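Local atomic coordinates of 65 kDa virulence protein (Salmonella typhimurium, PDB entry 2GWM), a protein that probably transfers ADP-ribose from NAD(+) to an arginine of actin, blocking filament assembly, here as its isolated ADP-ribosyltransferase domain. Residues Glu1-Gln4 and Ile5-Leu8; Lys34-Leu37 and Leu38-Tyr42; Glu51-Lys54 and Asn55-Val59. All coordinates share one frame; numbering follows the deposited sequence.

Contact 1 of 3, residues Glu1-Gln4 and Ile5-Leu8; sequences ESKQ and IQAL
S2 caps the start of helix 3-24: its hydroxyl OG accepts the backbone N-H of I5 at 2.9 Å, in a nearly straight bond (168° at the hydrogen). Serine suits the place because its short side chain can fold back over the first turn. With chi1 at 81°, OG sits between the backbone N and the carbonyl carbon of S2, where it takes the place of the carbonyl that a preceding turn would offer I5 N. The same OG also lies 3.5 Å from CG1 of I5, so the I5 side chain packs beside the capping oxygen. From S2 onward the main chain bonds in ordinary helical fashion, S2 O taking N of Q6 and K3 O taking N of A7. A7 and L8 are the buried end of this turn: the small methyl of A7 lets helix 50-69 come close at D63 and I64, while L8 also meets L71 and V140. The other side faces solvent. E1 lays its extended chain across I5, with CG 3.5 Å from CG2 of I5; OE2 comes doubtfully close to CG of Q6 (2.9 Å), and OE1 forms a salt bridge with R9. Q6 NE2 donates to O of E1 at 3.3 Å, from above the carbonyl plane. K3, long and charged, lies loosely exposed beside Q6. This is a classic serine N-cap, opening helix 3-24, the first helix of this ADP-ribosyltransferase fragment.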
# COMPACT_ATOMS: atom_id res chain seq x y z
N GLU A 1 -14.01 20.76 -3.09
CA GLU A 1 -13.15 19.59 -2.73
C GLU A 1 -12.56 19.78 -1.35
O GLU A 1 -11.85 20.76 -1.10
CB GLU A 1 -12.01 19.45 -3.72
CG GLU A 1 -11.17 18.21 -3.50
CD GLU A 1 -10.09 18.06 -4.62
OE1 GLU A 1 -10.46 17.70 -5.79
OE2 GLU A 1 -8.89 18.31 -4.31
N SER A 2 -12.83 18.82 -0.47
CA SER A 2 -12.40 18.94 0.90
C SER A 2 -10.90 19.10 0.94
O SER A 2 -10.17 18.61 0.05
CB SER A 2 -12.86 17.77 1.75
OG SER A 2 -12.02 16.68 1.57
N LYS A 3 -10.40 19.75 1.98
CA LYS A 3 -8.96 19.86 2.15
C LYS A 3 -8.37 18.46 2.42
O LYS A 3 -7.20 18.21 2.18
CB LYS A 3 -8.61 20.78 3.30
CG LYS A 3 -9.14 22.22 3.09
CD LYS A 3 -8.51 22.89 1.90
CE LYS A 3 -8.72 24.44 1.94
NZ LYS A 3 -8.05 25.11 0.80
N GLN A 4 -9.18 17.55 2.95
CA GLN A 4 -8.70 16.19 3.17
C GLN A 4 -8.48 15.43 1.87
O GLN A 4 -7.46 14.75 1.69
CB GLN A 4 -9.67 15.48 4.10
CG GLN A 4 -9.62 15.98 5.57
CD GLN A 4 -10.08 17.42 5.73
OE1 GLN A 4 -11.13 17.80 5.22
NE2 GLN A 4 -9.29 18.21 6.44
N ILE A 5 -9.41 15.59 0.95
CA ILE A 5 -9.21 15.04 -0.41
C ILE A 5 -8.01 15.65 -1.05
O ILE A 5 -7.22 14.98 -1.71
CB ILE A 5 -10.47 15.16 -1.24
CG1 ILE A 5 -11.50 14.13 -0.75
CG2 ILE A 5 -10.20 14.98 -2.75
CD1 ILE A 5 -11.28 12.78 -1.17
N GLN A 6 -7.82 16.97 -0.89
CA GLN A 6 -6.65 17.58 -1.49
C GLN A 6 -5.35 17.03 -0.89
O GLN A 6 -4.36 16.87 -1.60
CB GLN A 6 -6.72 19.10 -1.30
CG GLN A 6 -7.82 19.79 -2.05
CD GLN A 6 -7.76 21.29 -1.87
OE1 GLN A 6 -6.78 21.93 -2.28
NE2 GLN A 6 -8.78 21.88 -1.25
N ALA A 7 -5.36 16.75 0.40
CA ALA A 7 -4.19 16.11 1.02
C ALA A 7 -3.95 14.71 0.45
O ALA A 7 -2.84 14.37 0.19
CB ALA A 7 -4.30 16.09 2.49
N LEU A 8 -5.02 13.94 0.23
CA LEU A 8 -4.91 12.64 -0.42
C LEU A 8 -4.37 12.74 -1.82
O LEU A 8 -3.53 11.90 -2.26
CB LEU A 8 -6.29 11.95 -0.43
CG LEU A 8 -6.35 10.56 -1.15
CD1 LEU A 8 -5.40 9.59 -0.48
CD2 LEU A 8 -7.78 10.09 -1.05

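Contact 2 of 3, residues Lys34-Leu37 and Leu38-Tyr42; sequences KETL and LSRDY. With SO4 (sulfate ion), chain B.
Chi1 of -64° sets the Y42 ring beside its own backbone N, and L37, with chi1 -62°, extends a methyl toward it; CD2 of L37 meets CD2 of Y42 at 3.9 Å, the two side chains crossing at about a right angle. A leucine fits here because its branched end can touch the tyrosine with one methyl and meet F53 and M57 of helix 50-69 with the other. A Schellman motif ends helix 30-39 and makes this possible: R40 is the first residue to leave helical angles, D41 takes a positive phi of 71°, N of D41 bonds O of L38 at 3.0 Å, and N of Y42 returns to O of L37 in a weak bond of 2.8 Å. Before that, R40 N still closes on T36 O in helical fashion. Arginine suits its place by the long aliphatic stem that runs alongside T36; its two N-H ends take two oxygens of a sulfate, probably from the crystallisation liquor, NH1 to O2 (3.0 Å) and NH2 to O1 (2.8 Å). T36 OG1 is hydrogen-bonded to Y10 of helix 3-24 and Y42 OH to D63, so that the end of helix 30-39 is fastened to both helix 3-24 and helix 50-69.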
# COMPACT_ATOMS: atom_id res chain seq x y z
N LYS A 34 9.52 18.03 6.46
CA LYS A 34 9.37 19.34 7.08
C LYS A 34 9.00 20.37 6.00
O LYS A 34 8.15 21.22 6.21
CB LYS A 34 10.66 19.73 7.79
CG LYS A 34 10.78 18.96 9.05
CD LYS A 34 12.12 19.20 9.76
CE LYS A 34 12.03 18.57 11.19
NZ LYS A 34 13.37 18.51 11.86
N GLU A 35 9.58 20.21 4.81
CA GLU A 35 9.27 21.12 3.75
C GLU A 35 7.79 21.01 3.34
O GLU A 35 7.14 22.00 3.05
CB GLU A 35 10.25 20.95 2.57
CG GLU A 35 10.58 22.21 1.89
CD GLU A 35 11.15 23.32 2.82
OE1 GLU A 35 12.18 23.12 3.53
OE2 GLU A 35 10.53 24.40 2.83
N THR A 36 7.28 19.78 3.30
CA THR A 36 5.87 19.53 3.06
C THR A 36 4.96 20.17 4.10
O THR A 36 3.95 20.81 3.78
CB THR A 36 5.60 18.03 2.95
OG1 THR A 36 6.24 17.52 1.76
CG2 THR A 36 4.09 17.74 2.99
N LEU A 37 5.30 19.98 5.36
CA LEU A 37 4.49 20.57 6.42
C LEU A 37 4.44 22.08 6.33
O LEU A 37 3.38 22.68 6.56
CB LEU A 37 4.97 20.10 7.76
CG LEU A 37 4.85 18.59 7.97
CD1 LEU A 37 5.56 18.24 9.29
CD2 LEU A 37 3.42 18.08 8.01
N LEU A 38 5.55 22.68 5.95
CA LEU A 38 5.62 24.14 5.85
C LEU A 38 4.78 24.57 4.64
O LEU A 38 3.94 25.47 4.74
CB LEU A 38 7.05 24.63 5.73
CG LEU A 38 7.22 26.05 5.22
CD1 LEU A 38 6.55 27.02 6.15
CD2 LEU A 38 8.68 26.40 5.04
N SER A 39 5.01 23.93 3.49
CA SER A 39 4.34 24.34 2.27
C SER A 39 2.83 24.16 2.30
O SER A 39 2.10 24.89 1.66
CB SER A 39 4.94 23.63 1.07
OG SER A 39 4.77 22.26 1.13
N ARG A 40 2.35 23.19 3.06
CA ARG A 40 0.92 22.97 3.18
C ARG A 40 0.36 23.58 4.47
O ARG A 40 -0.80 23.33 4.87
CB ARG A 40 0.66 21.47 3.11
CG ARG A 40 1.19 20.84 1.86
CD ARG A 40 0.64 19.43 1.60
NE ARG A 40 -0.81 19.44 1.36
CZ ARG A 40 -1.41 19.71 0.19
NH1 ARG A 40 -0.71 20.03 -0.88
NH2 ARG A 40 -2.73 19.69 0.10
N ASP A 41 1.20 24.39 5.14
CA ASP A 41 0.79 25.25 6.27
C ASP A 41 0.46 24.56 7.55
O ASP A 41 -0.03 25.21 8.48
CB ASP A 41 -0.33 26.22 5.86
CG ASP A 41 0.06 27.09 4.74
OD1 ASP A 41 1.17 27.67 4.77
OD2 ASP A 41 -0.72 27.15 3.75
N TYR A 42 0.84 23.29 7.69
CA TYR A 42 0.70 22.69 8.99
C TYR A 42 1.68 23.28 10.00
O TYR A 42 1.44 23.23 11.18
CB TYR A 42 0.94 21.17 8.92
CG TYR A 42 -0.06 20.40 8.09
CD1 TYR A 42 -1.28 20.09 8.59
CD2 TYR A 42 0.23 19.99 6.80
CE1 TYR A 42 -2.20 19.35 7.87
CE2 TYR A 42 -0.67 19.26 6.07
CZ TYR A 42 -1.91 18.96 6.59
OH TYR A 42 -2.78 18.23 5.80
S SO4 B . -3.50 21.82 -2.76
O1 SO4 B . -4.14 21.53 -1.48
O2 SO4 B . -2.57 20.75 -3.18
O3 SO4 B . -4.59 22.05 -3.74
O4 SO4 B . -2.73 23.07 -2.64

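Contact 3 of 3, residues Glu51-Lys54 and Asn55-Val59; sequences EEFK and NAMSV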
# COMPACT_ATOMS: atom_id res chain seq x y z
N GLU A 51 8.27 17.72 19.00
CA GLU A 51 6.86 17.48 19.27
C GLU A 51 5.99 18.25 18.26
O GLU A 51 4.99 17.74 17.84
CB GLU A 51 6.48 17.74 20.75
CG GLU A 51 5.32 16.85 21.38
CD GLU A 51 5.14 15.38 20.88
OE1 GLU A 51 6.07 14.53 20.95
OE2 GLU A 51 4.00 15.07 20.44
N GLU A 52 6.38 19.46 17.86
CA GLU A 52 5.63 20.21 16.87
C GLU A 52 5.58 19.43 15.56
O GLU A 52 4.55 19.37 14.89
CB GLU A 52 6.28 21.56 16.62
CG GLU A 52 5.94 22.53 17.71
CD GLU A 52 6.81 23.75 17.73
OE1 GLU A 52 7.86 23.82 17.02
OE2 GLU A 52 6.42 24.67 18.49
N PHE A 53 6.74 18.88 15.20
CA PHE A 53 6.87 18.07 13.98
C PHE A 53 6.00 16.83 14.04
O PHE A 53 5.24 16.55 13.12
CB PHE A 53 8.32 17.64 13.79
CG PHE A 53 8.52 16.75 12.62
CD1 PHE A 53 8.39 17.24 11.32
CD2 PHE A 53 8.79 15.41 12.79
CE1 PHE A 53 8.56 16.41 10.26
CE2 PHE A 53 8.94 14.60 11.70
CZ PHE A 53 8.83 15.10 10.45
N LYS A 54 6.11 16.07 15.13
CA LYS A 54 5.32 14.87 15.28
C LYS A 54 3.83 15.21 15.20
O LYS A 54 3.09 14.55 14.53
CB LYS A 54 5.61 14.21 16.65
CG LYS A 54 4.76 12.96 16.91
CD LYS A 54 4.91 12.37 18.24
CE LYS A 54 3.97 11.16 18.36
NZ LYS A 54 2.61 11.57 18.86
N ASN A 55 3.40 16.25 15.94
CA ASN A 55 1.96 16.61 15.94
C ASN A 55 1.47 17.03 14.58
O ASN A 55 0.38 16.67 14.20
CB ASN A 55 1.65 17.70 16.97
CG ASN A 55 1.83 17.22 18.41
OD1 ASN A 55 1.91 16.01 18.69
ND2 ASN A 55 1.89 18.16 19.34
N ALA A 56 2.28 17.76 13.82
CA ALA A 56 1.86 18.18 12.52
C ALA A 56 1.79 17.01 11.54
O ALA A 56 0.90 16.95 10.67
CB ALA A 56 2.82 19.30 12.05
N MET A 57 2.76 16.11 11.61
CA MET A 57 2.72 14.92 10.78
C MET A 57 1.45 14.14 11.04
O MET A 57 0.87 13.62 10.12
CB MET A 57 3.91 14.01 11.08
CG MET A 57 5.19 14.57 10.52
SD MET A 57 5.33 14.62 8.70
CE MET A 57 5.55 12.92 8.31
N SER A 58 1.07 14.06 12.30
CA SER A 58 -0.18 13.38 12.63
C SER A 58 -1.37 13.97 11.94
O SER A 58 -2.20 13.26 11.40
CB SER A 58 -0.40 13.38 14.14
OG SER A 58 0.65 12.63 14.83
N VAL A 59 -1.49 15.30 11.99
CA VAL A 59 -2.62 15.92 11.36
C VAL A 59 -2.64 15.67 9.83
O VAL A 59 -3.68 15.45 9.21
CB VAL A 59 -2.63 17.46 11.64
CG1 VAL A 59 -3.94 18.03 11.11
CG2 VAL A 59 -2.49 17.76 13.12
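The phenyl ring of F53 carries CG of M57 over one face, with the sulfur obliquely beside it, a Met-aromatic contact between residues one turn apart in helix 50-69. CG of M57 lies 3.9 Å from the ring centroid and 18° off the normal, a CH-pi contact displaced toward the rim at CZ; the sulfur SD is 4.6 Å from the centroid. On the opposite face lies K34, in a cation-pi contact. The phenylalanine has CG anti to its backbone N (chi1 176°), which sends the ring along the helix toward M57, and chi1 and chi2 of the methionine bring its CG and SD to the ring. A flexible, polarisable thioether is well suited to following a flat ring in this way. Both are buried: Y22 of helix 3-24 touches each of them and I19 also meets M57, while the small A56 lets L37 of helix 30-39 approach. E51, E52, K54 and N55, polar or charged, are exposed, and E52 turns to the backbone N of S49. Regular backbone bonds link the turns, as in M57 N to F53 O at 2.9 Å. At the far end, O of K54 is gripped twice by S58, its N at 3.0 Å and its OG at 3.1 Å arriving from opposite faces of the carbonyl plane.

Overall arrangement
The three contacts lie on three helices that follow one another along the chain, 3-24, 30-39 and 50-69, and contact 2 touches both of the others. Its centre is about 11 Å from that of contact 3, where CD1 of L37 comes within 3.7 Å of SD of M57. About 15 Å separates the centres of contacts 1 and 2, which touch where R40 NH2 lies 3.7 Å from O of Q6, and where Y42 OH reaches CB of A7. Contacts 1 and 3 do not touch, their nearest atoms being about 7 Å apart. The sulfate held by R40 also lies about 3 Å from the Q6 side chain. Contact 1 alone approaches the predicted active site: the side chain of L8 is about 8 Å from that of E148 and about 10 Å from that of S111.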